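Local coordinates for protein K5 lyase (Enterobacteria phage k1-5, PDB 2X3H) that probably cleaves the K5 capsular polysaccharide of its bacterial host by elimination, as a trimeric phage tail-spike lyase built around a beta-helix, at residues 361-366 with 386-391; 376-381 with 418-423. All coordinates share one frame; numbering follows the deposited sequence.

Contact 1 of 2, residues 361-366 with 386-391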
loop_
_atom_site.group_PDB
_atom_site.type_symbol
_atom_site.label_atom_id
_atom_site.label_comp_id
_atom_site.label_asym_id
_atom_site.label_seq_id
_atom_site.Cartn_x
_atom_site.Cartn_y
_atom_site.Cartn_z
ATOM N N ASN A 361 9.035 -1.798 18.714
ATOM C CA ASN A 361 8.508 -2.829 17.843
ATOM C C ASN A 361 7.701 -2.284 16.673
ATOM O O ASN A 361 6.796 -2.962 16.164
ATOM C CB ASN A 361 7.710 -3.865 18.655
ATOM C CG ASN A 361 8.610 -4.723 19.551
ATOM O OD1 ASN A 361 9.289 -5.644 19.068
ATOM N ND2 ASN A 361 8.624 -4.417 20.857
ATOM N N ASN A 362 8.032 -1.061 16.250
ATOM C CA ASN A 362 7.377 -0.446 15.088
ATOM C C ASN A 362 8.151 -0.697 13.805
ATOM O O ASN A 362 9.330 -1.041 13.846
ATOM C CB ASN A 362 7.226 1.059 15.297
ATOM C CG ASN A 362 6.410 1.391 16.532
ATOM O OD1 ASN A 362 5.179 1.222 16.534
ATOM N ND2 ASN A 362 7.072 1.890 17.573
ATOM N N TYR A 363 7.468 -0.533 12.678
ATOM C CA TYR A 363 8.095 -0.661 11.352
ATOM C C TYR A 363 7.813 0.620 10.577
ATOM O O TYR A 363 6.689 1.121 10.630
ATOM C CB TYR A 363 7.479 -1.843 10.580
ATOM C CG TYR A 363 7.905 -1.905 9.127
ATOM C CD1 TYR A 363 9.062 -2.577 8.762
ATOM C CD2 TYR A 363 7.153 -1.305 8.130
ATOM C CE1 TYR A 363 9.482 -2.630 7.428
ATOM C CE2 TYR A 363 7.542 -1.374 6.785
ATOM C CZ TYR A 363 8.710 -2.032 6.445
ATOM O OH TYR A 363 9.097 -2.066 5.119
ATOM N N ALA A 364 8.795 1.133 9.827
ATOM C CA ALA A 364 8.516 2.250 8.904
ATOM C C ALA A 364 9.256 2.034 7.603
ATOM O O ALA A 364 10.438 1.689 7.622
ATOM C CB ALA A 364 8.946 3.584 9.532
ATOM N N SER A 365 8.583 2.252 6.480
ATOM C CA SER A 365 9.278 2.274 5.182
ATOM C C SER A 365 9.186 3.682 4.621
ATOM O O SER A 365 8.093 4.244 4.510
ATOM C CB SER A 365 8.712 1.229 4.216
ATOM O OG SER A 365 7.322 1.405 3.998
ATOM N N VAL A 366 10.339 4.248 4.275
ATOM C CA VAL A 366 10.433 5.686 4.054
ATOM C C VAL A 366 11.271 6.079 2.840
ATOM O O VAL A 366 12.191 5.352 2.449
ATOM C CB VAL A 366 10.993 6.393 5.304
ATOM C CG1 VAL A 366 10.093 6.097 6.525
ATOM C CG2 VAL A 366 12.421 5.967 5.564
ATOM N N PHE A 386 12.256 -1.028 13.269
ATOM C CA PHE A 386 12.929 -1.370 12.016
ATOM C C PHE A 386 12.512 -0.376 10.949
ATOM O O PHE A 386 11.312 -0.224 10.672
ATOM C CB PHE A 386 12.558 -2.802 11.601
ATOM C CG PHE A 386 13.080 -3.223 10.259
ATOM C CD1 PHE A 386 14.364 -2.881 9.843
ATOM C CD2 PHE A 386 12.286 -4.005 9.427
ATOM C CE1 PHE A 386 14.833 -3.295 8.593
ATOM C CE2 PHE A 386 12.761 -4.428 8.188
ATOM C CZ PHE A 386 14.036 -4.059 7.776
ATOM N N VAL A 387 13.500 0.328 10.390
ATOM C CA VAL A 387 13.235 1.322 9.348
ATOM C C VAL A 387 13.867 0.840 8.049
ATOM O O VAL A 387 15.069 0.549 8.016
ATOM C CB VAL A 387 13.796 2.726 9.703
ATOM C CG1 VAL A 387 13.686 3.665 8.507
ATOM C CG2 VAL A 387 13.059 3.308 10.905
ATOM N N GLU A 388 13.060 0.749 6.993
ATOM C CA GLU A 388 13.582 0.513 5.653
ATOM C C GLU A 388 13.550 1.802 4.864
ATOM O O GLU A 388 12.479 2.313 4.549
ATOM C CB GLU A 388 12.766 -0.554 4.920
ATOM C CG GLU A 388 12.921 -1.927 5.509
ATOM C CD GLU A 388 12.527 -2.987 4.511
ATOM O OE1 GLU A 388 11.311 -3.212 4.331
ATOM O OE2 GLU A 388 13.445 -3.569 3.888
ATOM N N VAL A 389 14.739 2.329 4.576
ATOM C CA VAL A 389 14.898 3.490 3.716
ATOM C C VAL A 389 14.861 2.956 2.288
ATOM O O VAL A 389 15.874 2.474 1.775
ATOM C CB VAL A 389 16.216 4.225 4.034
ATOM C CG1 VAL A 389 16.427 5.421 3.104
ATOM C CG2 VAL A 389 16.232 4.674 5.498
ATOM N N LYS A 390 13.683 3.007 1.666
ATOM C CA LYS A 390 13.457 2.323 0.384
ATOM C C LYS A 390 14.119 3.033 -0.795
ATOM O O LYS A 390 14.497 2.392 -1.776
ATOM C CB LYS A 390 11.967 2.120 0.116
ATOM C CG LYS A 390 11.254 1.239 1.143
ATOM C CD LYS A 390 11.216 -0.227 0.745
ATOM C CE LYS A 390 12.560 -0.888 0.940
ATOM N NZ LYS A 390 13.366 -0.892 -0.319
ATOM N N HIS A 391 14.235 4.353 -0.688
ATOM C CA HIS A 391 15.110 5.097 -1.578
ATOM C C HIS A 391 15.833 6.161 -0.757
ATOM O O HIS A 391 15.211 6.858 0.037
ATOM C CB HIS A 391 14.380 5.713 -2.769
ATOM C CG HIS A 391 15.321 6.226 -3.811
ATOM N ND1 HIS A 391 15.621 5.538 -4.967
ATOM C CD2 HIS A 391 16.088 7.341 -3.824
ATOM C CE1 HIS A 391 16.522 6.220 -5.658
ATOM N NE2 HIS A 391 16.819 7.317 -4.985
#
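Tyr363 to Val366 and Phe386 to Val389 pair as parallel beta strands, their axes 4.7 Å apart at 12°, through a five-bond ladder that starts with Phe386 N to Asn362 O and ends with Lys390 N to Val366 O. Tyr363, Ser365, Phe386 and Glu388 lie on one face. With CG anti to the backbone N in both Tyr363 (chi1 171°) and Phe386, the two rings run side by side in the same direction; Tyr363 CD1 meets Phe386 CD2 at 3.6 Å, and the planes are 62° apart. Farther along, the phenol OH donates to Glu388 OE1 over 2.6 Å; OE1 accepts through its anti lone pair and lies near the tyrosine ring plane, while the carboxylate as a whole is turned well out of it. The other face is aliphatic: Val366 CG2 fits against Val387 CG1 at 3.9 Å and Val389 CG2 at 4.0 Å. Phe367 of a second subunit meets the Tyr363 ring edge-to-face, and its Lys390 packs on Tyr363 and Phe386. This is rung-to-rung pairing of a right-handed parallel beta-helix, valine face inward and aromatic face toward the trimer interface; the phenol bond ties Tyr363 to the next rung and restrains the Glu388 carboxylate beside the subunit boundary.

Contact 2 of 2, residues 376-381 with 418-423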
loop_
_atom_site.group_PDB
_atom_site.type_symbol
_atom_site.label_atom_id
_atom_site.label_comp_id
_atom_site.label_asym_id
_atom_site.label_seq_id
_atom_site.Cartn_x
_atom_site.Cartn_y
_atom_site.Cartn_z
ATOM N N ILE A 376 16.248 9.799 10.303
ATOM C CA ILE A 376 15.608 9.010 11.372
ATOM C C ILE A 376 16.002 9.514 12.751
ATOM O O ILE A 376 17.177 9.838 12.977
ATOM C CB ILE A 376 15.997 7.511 11.259
ATOM C CG1 ILE A 376 15.587 6.956 9.900
ATOM C CG2 ILE A 376 15.321 6.673 12.343
ATOM C CD1 ILE A 376 16.360 5.699 9.491
ATOM N N THR A 377 15.037 9.576 13.676
ATOM C CA THR A 377 15.347 9.846 15.090
ATOM C C THR A 377 14.828 8.712 15.964
ATOM O O THR A 377 13.619 8.448 15.982
ATOM C CB THR A 377 14.734 11.179 15.582
ATOM O OG1 THR A 377 15.329 12.281 14.872
ATOM C CG2 THR A 377 14.964 11.339 17.079
ATOM N N PHE A 378 15.753 8.043 16.654
ATOM C CA PHE A 378 15.422 7.022 17.648
ATOM C C PHE A 378 15.696 7.670 18.998
ATOM O O PHE A 378 16.858 7.942 19.326
ATOM C CB PHE A 378 16.346 5.801 17.528
ATOM C CG PHE A 378 16.174 5.000 16.266
ATOM C CD1 PHE A 378 14.945 4.433 15.935
ATOM C CD2 PHE A 378 17.258 4.762 15.445
ATOM C CE1 PHE A 378 14.791 3.671 14.791
ATOM C CE2 PHE A 378 17.120 3.987 14.294
ATOM C CZ PHE A 378 15.882 3.447 13.966
ATOM N N GLU A 379 14.657 7.923 19.787
ATOM C CA GLU A 379 14.885 8.536 21.096
ATOM C C GLU A 379 15.432 7.496 22.077
ATOM O O GLU A 379 15.374 6.295 21.826
ATOM C CB GLU A 379 13.632 9.258 21.617
ATOM C CG GLU A 379 13.193 10.361 20.660
ATOM C CD GLU A 379 12.185 11.358 21.221
ATOM O OE1 GLU A 379 11.632 11.146 22.326
ATOM O OE2 GLU A 379 11.934 12.353 20.501
ATOM N N SER A 380 15.992 7.957 23.191
ATOM C CA SER A 380 16.865 7.079 23.963
ATOM C C SER A 380 16.220 5.806 24.535
ATOM O O SER A 380 16.913 4.804 24.732
ATOM C CB SER A 380 17.622 7.867 25.037
ATOM O OG SER A 380 16.800 8.089 26.143
ATOM N N GLY A 381 14.914 5.826 24.766
ATOM C CA GLY A 381 14.235 4.643 25.324
ATOM C C GLY A 381 13.614 3.741 24.264
ATOM O O GLY A 381 12.962 2.753 24.601
ATOM N N ASN A 418 17.396 -1.152 17.653
ATOM C CA ASN A 418 16.731 -0.585 16.479
ATOM C C ASN A 418 17.549 -0.999 15.249
ATOM O O ASN A 418 18.704 -1.407 15.388
ATOM C CB ASN A 418 16.614 0.948 16.598
ATOM C CG ASN A 418 15.663 1.382 17.705
ATOM O OD1 ASN A 418 14.586 0.802 17.867
ATOM N ND2 ASN A 418 16.053 2.409 18.473
ATOM N N VAL A 419 16.971 -0.899 14.054
ATOM C CA VAL A 419 17.632 -1.384 12.841
ATOM C C VAL A 419 17.269 -0.453 11.689
ATOM O O VAL A 419 16.119 -0.017 11.574
ATOM C CB VAL A 419 17.179 -2.818 12.490
ATOM C CG1 VAL A 419 17.732 -3.253 11.114
ATOM C CG2 VAL A 419 17.578 -3.799 13.603
ATOM N N VAL A 420 18.254 -0.145 10.846
ATOM C CA VAL A 420 18.003 0.618 9.613
ATOM C C VAL A 420 18.612 -0.099 8.406
ATOM O O VAL A 420 19.794 -0.442 8.440
ATOM C CB VAL A 420 18.604 2.034 9.700
ATOM C CG1 VAL A 420 18.331 2.827 8.413
ATOM C CG2 VAL A 420 18.047 2.765 10.925
ATOM N N HIS A 421 17.802 -0.333 7.371
ATOM C CA HIS A 421 18.306 -0.842 6.073
ATOM C C HIS A 421 18.127 0.200 4.982
ATOM O O HIS A 421 17.138 0.927 4.981
ATOM C CB HIS A 421 17.508 -2.072 5.639
ATOM C CG HIS A 421 17.761 -3.295 6.460
ATOM N ND1 HIS A 421 17.311 -4.539 6.071
ATOM C CD2 HIS A 421 18.424 -3.479 7.627
ATOM C CE1 HIS A 421 17.670 -5.434 6.976
ATOM N NE2 HIS A 421 18.351 -4.820 7.924
ATOM N N ALA A 422 19.067 0.234 4.035
ATOM C CA ALA A 422 18.930 1.040 2.803
ATOM C C ALA A 422 19.358 0.161 1.627
ATOM O O ALA A 422 20.522 0.211 1.193
ATOM C CB ALA A 422 19.795 2.272 2.874
ATOM N N PRO A 423 18.424 -0.665 1.121
ATOM C CA PRO A 423 18.766 -1.677 0.109
ATOM C C PRO A 423 19.408 -1.111 -1.178
ATOM O O PRO A 423 20.290 -1.757 -1.732
ATOM C CB PRO A 423 17.427 -2.378 -0.169
ATOM C CG PRO A 423 16.578 -2.096 1.075
ATOM C CD PRO A 423 17.000 -0.714 1.508
#
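Ile376 reaches across the interior of the coil toward Val420, and the two side chains meet tip to tip, CD1 of Ile376 lying 3.6 Å from CG1 of Val420. The strands that carry them, 376-378 and 419-422, do not pair: their axes stay 10.2 Å apart and run nearly antiparallel at 166°, so side chains alone span the gap. Two residues on, Phe378 points the same way and makes the largest share of the contact. Its CG is anti to the carbonyl carbon (chi1 -67°), which sends the ring between two layers. On one face sits CG2 of Ile376 from its own strand, offset toward the rim; on the opposite face CB of Asn418 stands over the ring centre, 3.6 Å from the centroid, in a CH-pi contact. The Asn418 amide continues this cover, stacked at 17° to the ring plane, with ND2 3.4 Å from CG of Phe378. At the ring edge, in plane, CG2 of Val420 touches CE2 of Phe378 at 3.7 Å. The amide of Asn418 is buried but well supplied: ND2 bonds to the hydroxyls of Thr410 and Ser382, while OD1 accepts from the backbone N of Asn385. Opposite walls of the beta-helix are thus joined by interior packing without a hydrogen bond between the two segments, and the amide, its rotation probably fixed by those three bonds to Thr410, Ser382 and Asn385, serves as a flat lid on the phenylalanine.

Overall arrangement
Both contacts are buried, but they hold the beta-helix together in different directions. Contact 1 runs along the helix axis, joining strands of successive rungs in one wall through backbone bonds; contact 2 crosses the interior between facing walls through side chains alone. Strand 376-378 lies in the chain between the two strands of contact 1, while 419-422 is the next parallel neighbour of 386-389, with probable hydrogen bonds Val387 N to Val419 O and Val389 N to His421 O. The cores merge where Val387 CG1 packs against Ile376 CD1. In contact 1 the Tyr363 and Phe386 face meets a neighbouring subunit, while Asn362 and Ser365 bond within their own chain, as does the amide in contact 2.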